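Long-range contacts in putative adhesin (PDB 5FX8), which is a putative cell-surface adhesin that may mediate cell-cell interaction, here represented by its N-terminal part with two cohesin-like domains: residues V27-S32 with G106-T111; F2-I7 with A44-S49; P170-D175 with L255-V260. All blocks are in the same frame, centred on the assembly; numbering follows the deposited sequence.

Contact 1 (V27-S32 with G106-T111); sequences VSFVFS and GVVFFT
The F31 ring meets G106 O with its edge, in the ring plane, and its CE1 comes to V108 CB at 4.1 Å. The two side chains cross obliquely. The F29 ring likewise has V108 O at its edge. CG of F29 is anti to the carbonyl carbon (chi1 -63°), beside the backbone N, and the attached CD1 of F29 lies 3.4 Å from V108 O. F29 CE1 in turn lies at the edge of the F110 ring, 4.4 Å from F110 CD2. F92 sets its ring edge-to-face with both F29 and F31, and F56 does the same with F110.

These rings share one face of an antiparallel strand pair with V27 and V108. Six backbone hydrogen bonds join the strands, two each at V27–F110, F29–V108 and F31–G106. V27 N to F110 O is 2.8 Å. The modelled F29 N to V108 O distance is very short and doubtful. The opposite face carries S28, V30, V107 and F109. It is more exposed, and its contacts are lighter: S28 OG lies 3.5 Å from F109 CB, and V30 CG2 is 4.3 Å from V107 CG2.

Strand 4-11 pairs with the other edge of 25-31, and A313 bonds to V107 from strand 312-319. The pair is therefore internal to the sheet of the first cohesin-like domain. The chemistry is two-layered: the paired backbone groups satisfy each other, and the aromatic face adds apolar burial on one side of the sheet.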
loop_
_atom_site.group_PDB
_atom_site.type_symbol
_atom_site.label_atom_id
_atom_site.label_comp_id
_atom_site.label_asym_id
_atom_site.label_seq_id
_atom_site.Cartn_x
_atom_site.Cartn_y
_atom_site.Cartn_z
ATOM N N VAL C 27 58.722 16.302 -29.599
ATOM C CA VAL C 27 60.030 16.862 -29.266
ATOM C C VAL C 27 60.546 17.621 -30.483
ATOM O O VAL C 27 60.955 17.002 -31.463
ATOM C CB VAL C 27 61.022 15.775 -28.849
ATOM C CG1 VAL C 27 62.342 16.391 -28.531
ATOM C CG2 VAL C 27 60.520 15.053 -27.661
ATOM N N SER C 28 60.571 18.952 -30.417
ATOM C CA SER C 28 60.845 19.820 -31.560
ATOM C C SER C 28 62.224 20.464 -31.472
ATOM O O SER C 28 62.560 21.097 -30.473
ATOM C CB SER C 28 59.794 20.916 -31.663
ATOM O OG SER C 28 58.527 20.352 -31.889
ATOM N N PHE C 29 62.998 20.347 -32.541
ATOM C CA PHE C 29 64.335 20.932 -32.612
ATOM C C PHE C 29 64.263 22.125 -33.550
ATOM O O PHE C 29 64.146 21.959 -34.759
ATOM C CB PHE C 29 65.361 19.900 -33.082
ATOM C CG PHE C 29 65.515 18.745 -32.147
ATOM C CD1 PHE C 29 64.708 17.625 -32.266
ATOM C CD2 PHE C 29 66.435 18.790 -31.122
ATOM C CE1 PHE C 29 64.825 16.567 -31.402
ATOM C CE2 PHE C 29 66.573 17.732 -30.261
ATOM C CZ PHE C 29 65.759 16.615 -30.404
ATOM N N VAL C 30 64.289 23.311 -32.994
ATOM C CA VAL C 30 64.148 24.534 -33.763
ATOM C C VAL C 30 65.516 24.942 -34.283
ATOM O O VAL C 30 66.492 24.955 -33.529
ATOM C CB VAL C 30 63.527 25.645 -32.902
ATOM C CG1 VAL C 30 63.379 26.945 -33.685
ATOM C CG2 VAL C 30 62.200 25.191 -32.398
ATOM N N PHE C 31 65.581 25.272 -35.571
ATOM C CA PHE C 31 66.800 25.705 -36.237
ATOM C C PHE C 31 66.603 27.117 -36.752
ATOM O O PHE C 31 65.632 27.391 -37.456
ATOM C CB PHE C 31 67.165 24.783 -37.392
ATOM C CG PHE C 31 67.585 23.405 -36.973
ATOM C CD1 PHE C 31 66.652 22.432 -36.708
ATOM C CD2 PHE C 31 68.915 23.077 -36.882
ATOM C CE1 PHE C 31 67.029 21.185 -36.350
ATOM C CE2 PHE C 31 69.294 21.826 -36.527
ATOM C CZ PHE C 31 68.341 20.878 -36.256
ATOM N N SER C 32 67.523 28.008 -36.400
ATOM C CA SER C 32 67.447 29.397 -36.819
ATOM C C SER C 32 68.848 29.973 -36.934
ATOM O O SER C 32 69.811 29.441 -36.387
ATOM C CB SER C 32 66.619 30.240 -35.849
ATOM O OG SER C 32 66.630 31.603 -36.226
ATOM N N GLY C 106 64.091 26.189 -39.698
ATOM C CA GLY C 106 63.196 25.049 -39.745
ATOM C C GLY C 106 63.000 24.438 -38.378
ATOM O O GLY C 106 63.627 24.835 -37.397
ATOM N N VAL C 107 62.109 23.454 -38.327
ATOM C CA VAL C 107 61.845 22.701 -37.109
ATOM C C VAL C 107 61.858 21.210 -37.445
ATOM O O VAL C 107 61.076 20.747 -38.284
ATOM C CB VAL C 107 60.502 23.091 -36.456
ATOM C CG1 VAL C 107 60.339 22.320 -35.160
ATOM C CG2 VAL C 107 60.391 24.591 -36.214
ATOM N N VAL C 108 62.727 20.456 -36.791
ATOM C CA VAL C 108 62.677 19.005 -36.848
ATOM C C VAL C 108 62.022 18.519 -35.566
ATOM O O VAL C 108 62.443 18.884 -34.464
ATOM C CB VAL C 108 64.079 18.393 -37.033
ATOM C CG1 VAL C 108 64.091 16.922 -36.621
ATOM C CG2 VAL C 108 64.533 18.521 -38.472
ATOM N N PHE C 109 60.978 17.719 -35.699
ATOM C CA PHE C 109 60.333 17.149 -34.533
ATOM C C PHE C 109 60.162 15.650 -34.697
ATOM O O PHE C 109 60.081 15.124 -35.807
ATOM C CB PHE C 109 58.987 17.817 -34.246
ATOM C CG PHE C 109 57.888 17.421 -35.171
ATOM C CD1 PHE C 109 57.145 16.284 -34.937
ATOM C CD2 PHE C 109 57.547 18.232 -36.233
ATOM C CE1 PHE C 109 56.136 15.930 -35.770
ATOM C CE2 PHE C 109 56.524 17.884 -37.065
ATOM C CZ PHE C 109 55.818 16.732 -36.831
ATOM N N PHE C 110 60.140 14.972 -33.571
ATOM C CA PHE C 110 59.761 13.580 -33.490
ATOM C C PHE C 110 58.758 13.415 -32.358
ATOM O O PHE C 110 58.737 14.207 -31.414
ATOM C CB PHE C 110 60.953 12.688 -33.229
ATOM C CG PHE C 110 61.989 12.731 -34.288
ATOM C CD1 PHE C 110 61.890 11.919 -35.405
ATOM C CD2 PHE C 110 63.095 13.551 -34.157
ATOM C CE1 PHE C 110 62.882 11.929 -36.380
ATOM C CE2 PHE C 110 64.083 13.571 -35.126
ATOM C CZ PHE C 110 63.974 12.764 -36.238
ATOM N N THR C 111 57.918 12.382 -32.461
ATOM C CA THR C 111 56.962 12.055 -31.415
ATOM C C THR C 111 57.519 10.890 -30.607
ATOM O O THR C 111 57.769 9.810 -31.142
ATOM C CB THR C 111 55.571 11.729 -31.970
ATOM O OG1 THR C 111 55.623 10.551 -32.776
ATOM C CG2 THR C 111 55.034 12.858 -32.794
#

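Contact 2 (F2-I7 with A44-S49); sequences FPISDI and ATIEVS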
loop_
_atom_site.group_PDB
_atom_site.type_symbol
_atom_site.label_atom_id
_atom_site.label_comp_id
_atom_site.label_asym_id
_atom_site.label_seq_id
_atom_site.Cartn_x
_atom_site.Cartn_y
_atom_site.Cartn_z
ATOM N N PHE C 2 74.451 25.887 -31.909
ATOM C CA PHE C 2 74.100 26.608 -33.129
ATOM C C PHE C 2 74.216 25.682 -34.332
ATOM O O PHE C 2 75.174 24.927 -34.451
ATOM C CB PHE C 2 74.995 27.829 -33.306
ATOM C CG PHE C 2 74.713 28.621 -34.538
ATOM C CD1 PHE C 2 75.272 28.274 -35.755
ATOM C CD2 PHE C 2 73.906 29.725 -34.481
ATOM C CE1 PHE C 2 75.000 28.998 -36.877
ATOM C CE2 PHE C 2 73.646 30.463 -35.600
ATOM C CZ PHE C 2 74.193 30.102 -36.795
ATOM N N PRO C 3 73.244 25.742 -35.237
ATOM C CA PRO C 3 72.110 26.659 -35.261
ATOM C C PRO C 3 70.846 26.193 -34.509
ATOM O O PRO C 3 69.752 26.645 -34.824
ATOM C CB PRO C 3 71.828 26.770 -36.748
ATOM C CG PRO C 3 72.172 25.419 -37.261
ATOM C CD PRO C 3 73.346 24.965 -36.480
ATOM N N ILE C 4 70.967 25.316 -33.520
ATOM C CA ILE C 4 69.797 25.003 -32.710
ATOM C C ILE C 4 69.530 26.172 -31.779
ATOM O O ILE C 4 70.398 26.541 -30.982
ATOM C CB ILE C 4 70.006 23.713 -31.916
ATOM C CG1 ILE C 4 70.052 22.518 -32.851
ATOM C CG2 ILE C 4 68.922 23.568 -30.871
ATOM C CD1 ILE C 4 70.233 21.247 -32.138
ATOM N N SER C 5 68.336 26.759 -31.872
ATOM C CA SER C 5 67.959 27.880 -31.014
ATOM C C SER C 5 67.089 27.482 -29.835
ATOM O O SER C 5 66.981 28.251 -28.873
ATOM C CB SER C 5 67.217 28.955 -31.817
ATOM O OG SER C 5 66.124 28.419 -32.536
ATOM N N ASP C 6 66.460 26.314 -29.898
ATOM C CA ASP C 6 65.507 25.904 -28.887
ATOM C C ASP C 6 65.167 24.442 -29.092
ATOM O O ASP C 6 65.267 23.927 -30.209
ATOM C CB ASP C 6 64.239 26.742 -28.949
ATOM C CG ASP C 6 63.531 26.741 -27.662
ATOM O OD1 ASP C 6 64.141 26.233 -26.694
ATOM O OD2 ASP C 6 62.405 27.259 -27.608
ATOM N N ILE C 7 64.784 23.785 -27.996
ATOM C CA ILE C 7 64.259 22.425 -27.996
ATOM C C ILE C 7 63.019 22.413 -27.098
ATOM O O ILE C 7 63.115 22.670 -25.892
ATOM C CB ILE C 7 65.299 21.393 -27.516
ATOM C CG1 ILE C 7 66.545 21.415 -28.397
ATOM C CG2 ILE C 7 64.738 20.003 -27.566
ATOM C CD1 ILE C 7 67.662 20.503 -27.913
ATOM N N ALA C 44 78.890 18.588 -41.535
ATOM C CA ALA C 44 78.822 18.969 -40.131
ATOM C C ALA C 44 77.742 18.201 -39.394
ATOM O O ALA C 44 76.672 17.918 -39.932
ATOM C CB ALA C 44 78.545 20.468 -39.994
ATOM N N THR C 45 78.028 17.878 -38.149
ATOM C CA THR C 45 77.140 17.071 -37.340
ATOM C C THR C 45 76.801 17.837 -36.076
ATOM O O THR C 45 77.619 18.604 -35.563
ATOM C CB THR C 45 77.782 15.745 -37.004
ATOM O OG1 THR C 45 79.050 16.002 -36.394
ATOM C CG2 THR C 45 77.984 14.914 -38.275
ATOM N N ILE C 46 75.577 17.654 -35.607
ATOM C CA ILE C 46 75.107 18.249 -34.374
ATOM C C ILE C 46 74.552 17.122 -33.528
ATOM O O ILE C 46 73.571 16.480 -33.916
ATOM C CB ILE C 46 74.036 19.318 -34.617
ATOM C CG1 ILE C 46 74.521 20.309 -35.663
ATOM C CG2 ILE C 46 73.718 20.023 -33.331
ATOM C CD1 ILE C 46 73.590 21.440 -35.909
ATOM N N GLU C 47 75.181 16.871 -32.393
ATOM C CA GLU C 47 74.782 15.795 -31.505
ATOM C C GLU C 47 73.949 16.349 -30.357
ATOM O O GLU C 47 74.378 17.284 -29.675
ATOM C CB GLU C 47 76.012 15.065 -30.993
ATOM C CG GLU C 47 76.709 14.334 -32.081
ATOM C CD GLU C 47 77.685 13.344 -31.536
ATOM O OE1 GLU C 47 78.233 13.614 -30.450
ATOM O OE2 GLU C 47 77.883 12.287 -32.174
ATOM N N VAL C 48 72.761 15.775 -30.152
ATOM C CA VAL C 48 71.851 16.163 -29.076
ATOM C C VAL C 48 71.436 14.911 -28.329
ATOM O O VAL C 48 70.924 13.964 -28.930
ATOM C CB VAL C 48 70.584 16.894 -29.565
ATOM C CG1 VAL C 48 69.842 17.431 -28.376
ATOM C CG2 VAL C 48 70.903 18.019 -30.480
ATOM N N SER C 49 71.636 14.907 -27.025
ATOM C CA SER C 49 71.266 13.741 -26.250
ATOM C C SER C 49 69.797 13.841 -25.887
ATOM O O SER C 49 69.282 14.927 -25.630
ATOM C CB SER C 49 72.121 13.631 -25.001
ATOM O OG SER C 49 71.851 14.717 -24.148
#
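I4 CD1 and V48 CG2 reach toward each other tip to tip, 3.7 Å apart. I4 CD1 also lies 3.9 Å from I46 CG2. Here the I4 and I46 side chains slide past each other in opposite directions. CG1 of I4 is anti to the carbonyl carbon (chi1 -68°), and with chi2 at -179° the chain is extended and ends in CD1, the atom that makes both contacts. I7 and V48 also slide past each other, with I7 CD1 3.8 Å from V48 CG1. At the other end P3 CD meets I46 CD1 at 3.6 Å.

This close-packed row of methyl groups and the proline ring carbon CD contrasts with the outward sides of the two segments. S5, T45 and E47 are exposed and make no contact across the pair. F2 is partly exposed. Its CB points away from 44-49, and it meets I46 CD1 through its backbone O. One face of the F2 ring is covered by P3 CB, 3.8 Å above its centre.

The strands run nearly parallel but 11.2 Å apart, too far for backbone pairing. This is consistent with the facing layers of a beta-sandwich in the first cohesin-like domain. Strand 4-11 bonds to 25-31, and 45-49 bonds to 89-94. F29 packs against both I7 and V48. The side-chain contacts are all apolar, consistent with burial and fit, rather than directed bonds, joining the segments here.

Contact 3 (P170-D175 with L255-V260); sequences PGAFGD and LADDEV
G171 N donates to E259 O at 2.8 Å, the one hydrogen bond between two type I beta turns, P170–F173 and A256–E259. G171 N lies nearly along the C=O axis of E259. Beside it, the bare CA of G171 lies 3.3 Å from A256 O in a CA-H...O contact with an angle of 158° at the hydrogen. L255 packs on the same residue, with its CD2 3.7 Å from G171 N. CG of L255 is anti to the backbone N (chi1 -156°), which places it 4.0 Å from G171 CA. A172 CB touches D257 O at 3.5 Å.

Each turn is closed by its own backbone bond, F173 N to P170 O and E259 N to A256 O. P170 and V260 begin the sheet pairing, as an antiparallel non-hydrogen-bonded pair between strands 162-170 and 260-268. V260 CG2 is 4.2 Å from P170 CA.

Farther out, L255 packs on I169 and V199, and F173 on L284 and T286 of strand 275-286. The turns thus sit at the end of the second cohesin-like domain's sheets. In the crystal assembly A256 packs against R574 of the lipoxygenase chain, and E259 OE2 makes a long, weak ion pair with R410 of that chain. The other carboxylate oxygen, E259 OE1, accepts A256 N at 3.1 Å from above the carboxylate plane.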
loop_
_atom_site.group_PDB
_atom_site.type_symbol
_atom_site.label_atom_id
_atom_site.label_comp_id
_atom_site.label_asym_id
_atom_site.label_seq_id
_atom_site.Cartn_x
_atom_site.Cartn_y
_atom_site.Cartn_z
ATOM N N PRO C 170 32.935 9.769 -15.969
ATOM C CA PRO C 170 33.038 10.070 -14.538
ATOM C C PRO C 170 31.671 10.350 -13.925
ATOM O O PRO C 170 30.901 11.173 -14.425
ATOM C CB PRO C 170 33.929 11.314 -14.508
ATOM C CG PRO C 170 33.671 11.969 -15.777
ATOM C CD PRO C 170 33.358 10.902 -16.794
ATOM N N GLY C 171 31.370 9.647 -12.834
ATOM C CA GLY C 171 30.181 9.943 -12.065
ATOM C C GLY C 171 30.214 11.300 -11.410
ATOM O O GLY C 171 29.158 11.871 -11.146
ATOM N N ALA C 172 31.385 11.837 -11.172
ATOM C CA ALA C 172 31.506 13.179 -10.648
ATOM C C ALA C 172 31.058 14.254 -11.627
ATOM O O ALA C 172 31.335 15.423 -11.393
ATOM C CB ALA C 172 32.950 13.423 -10.232
ATOM N N PHE C 173 30.404 13.926 -12.735
ATOM C CA PHE C 173 29.814 14.909 -13.631
ATOM C C PHE C 173 28.363 15.141 -13.247
ATOM O O PHE C 173 27.950 16.272 -12.982
ATOM C CB PHE C 173 29.927 14.401 -15.070
ATOM C CG PHE C 173 29.315 15.297 -16.108
ATOM C CD1 PHE C 173 27.976 15.216 -16.419
ATOM C CD2 PHE C 173 30.101 16.172 -16.826
ATOM C CE1 PHE C 173 27.431 16.018 -17.390
ATOM C CE2 PHE C 173 29.556 16.973 -17.794
ATOM C CZ PHE C 173 28.228 16.900 -18.077
ATOM N N GLY C 174 27.587 14.066 -13.218
ATOM C CA GLY C 174 26.203 14.089 -12.799
ATOM C C GLY C 174 26.041 13.385 -11.458
ATOM O O GLY C 174 27.031 13.284 -10.759
ATOM N N ASP C 175 24.857 12.927 -11.030
ATOM C CA ASP C 175 23.537 13.215 -11.575
ATOM C C ASP C 175 23.299 12.304 -12.784
ATOM O O ASP C 175 22.191 12.209 -13.275
ATOM C CB ASP C 175 23.416 14.737 -11.865
ATOM C CG ASP C 175 22.059 15.172 -12.353
ATOM O OD1 ASP C 175 21.414 14.443 -13.112
ATOM O OD2 ASP C 175 21.637 16.288 -11.982
ATOM N N LEU C 255 25.324 5.988 -11.634
ATOM C CA LEU C 255 26.765 6.111 -11.525
ATOM C C LEU C 255 27.048 7.010 -10.330
ATOM O O LEU C 255 26.681 8.188 -10.324
ATOM C CB LEU C 255 27.351 6.657 -12.818
ATOM C CG LEU C 255 28.814 6.309 -13.059
ATOM C CD1 LEU C 255 28.997 4.813 -13.149
ATOM C CD2 LEU C 255 29.277 7.004 -14.303
ATOM N N ALA C 256 27.663 6.434 -9.304
ATOM C CA ALA C 256 27.903 7.140 -8.067
ATOM C C ALA C 256 28.898 8.274 -8.275
ATOM O O ALA C 256 29.716 8.276 -9.199
ATOM C CB ALA C 256 28.413 6.184 -6.996
ATOM N N ASP C 257 28.816 9.243 -7.373
ATOM C CA ASP C 257 29.656 10.424 -7.442
ATOM C C ASP C 257 31.144 10.080 -7.461
ATOM O O ASP C 257 31.935 10.797 -8.079
ATOM C CB ASP C 257 29.306 11.326 -6.267
ATOM C CG ASP C 257 30.312 12.393 -6.051
ATOM O OD1 ASP C 257 30.252 13.409 -6.773
ATOM O OD2 ASP C 257 31.163 12.217 -5.156
ATOM N N ASP C 258 31.547 8.985 -6.823
ATOM C CA ASP C 258 32.950 8.607 -6.739
ATOM C C ASP C 258 33.318 7.472 -7.689
ATOM O O ASP C 258 34.337 6.811 -7.490
ATOM C CB ASP C 258 33.297 8.212 -5.302
ATOM C CG ASP C 258 32.771 6.829 -4.925
ATOM O OD1 ASP C 258 31.603 6.504 -5.221
ATOM O OD2 ASP C 258 33.542 6.050 -4.334
ATOM N N GLU C 259 32.506 7.213 -8.698
ATOM C CA GLU C 259 32.719 6.067 -9.557
ATOM C C GLU C 259 33.045 6.521 -10.972
ATOM O O GLU C 259 32.710 7.630 -11.382
ATOM C CB GLU C 259 31.494 5.153 -9.551
ATOM C CG GLU C 259 31.412 4.250 -8.329
ATOM C CD GLU C 259 30.164 3.393 -8.334
ATOM O OE1 GLU C 259 29.219 3.768 -9.054
ATOM O OE2 GLU C 259 30.124 2.353 -7.630
ATOM N N VAL C 260 33.739 5.654 -11.707
ATOM C CA VAL C 260 34.039 5.863 -13.117
ATOM C C VAL C 260 33.617 4.617 -13.875
ATOM O O VAL C 260 34.036 3.511 -13.525
ATOM C CB VAL C 260 35.533 6.162 -13.363
ATOM C CG1 VAL C 260 35.852 6.087 -14.826
ATOM C CG2 VAL C 260 35.894 7.530 -12.881
#

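Contacts 1 and 2 belong to the first cohesin-like domain and contact 3 to the second, on the opposite side of the chain's centre. Contacts 1 and 2 are buried, and their centres are 10 Å apart. They meet through strand pair 4-11 and 25-31, where V30 N is 3.0 Å from D6 O. Contact 1 is pairing within a sheet, backbone bonds plus aromatic packing. Contact 2 is side-chain packing between layers. Contact 3 lies about 27 Å from contact 1 at the nearest atoms. It is partly exposed, joins two turns, with strand pairing starting only at P170 and V260, and relies mostly on backbone atoms. It also borders the lipoxygenase chain.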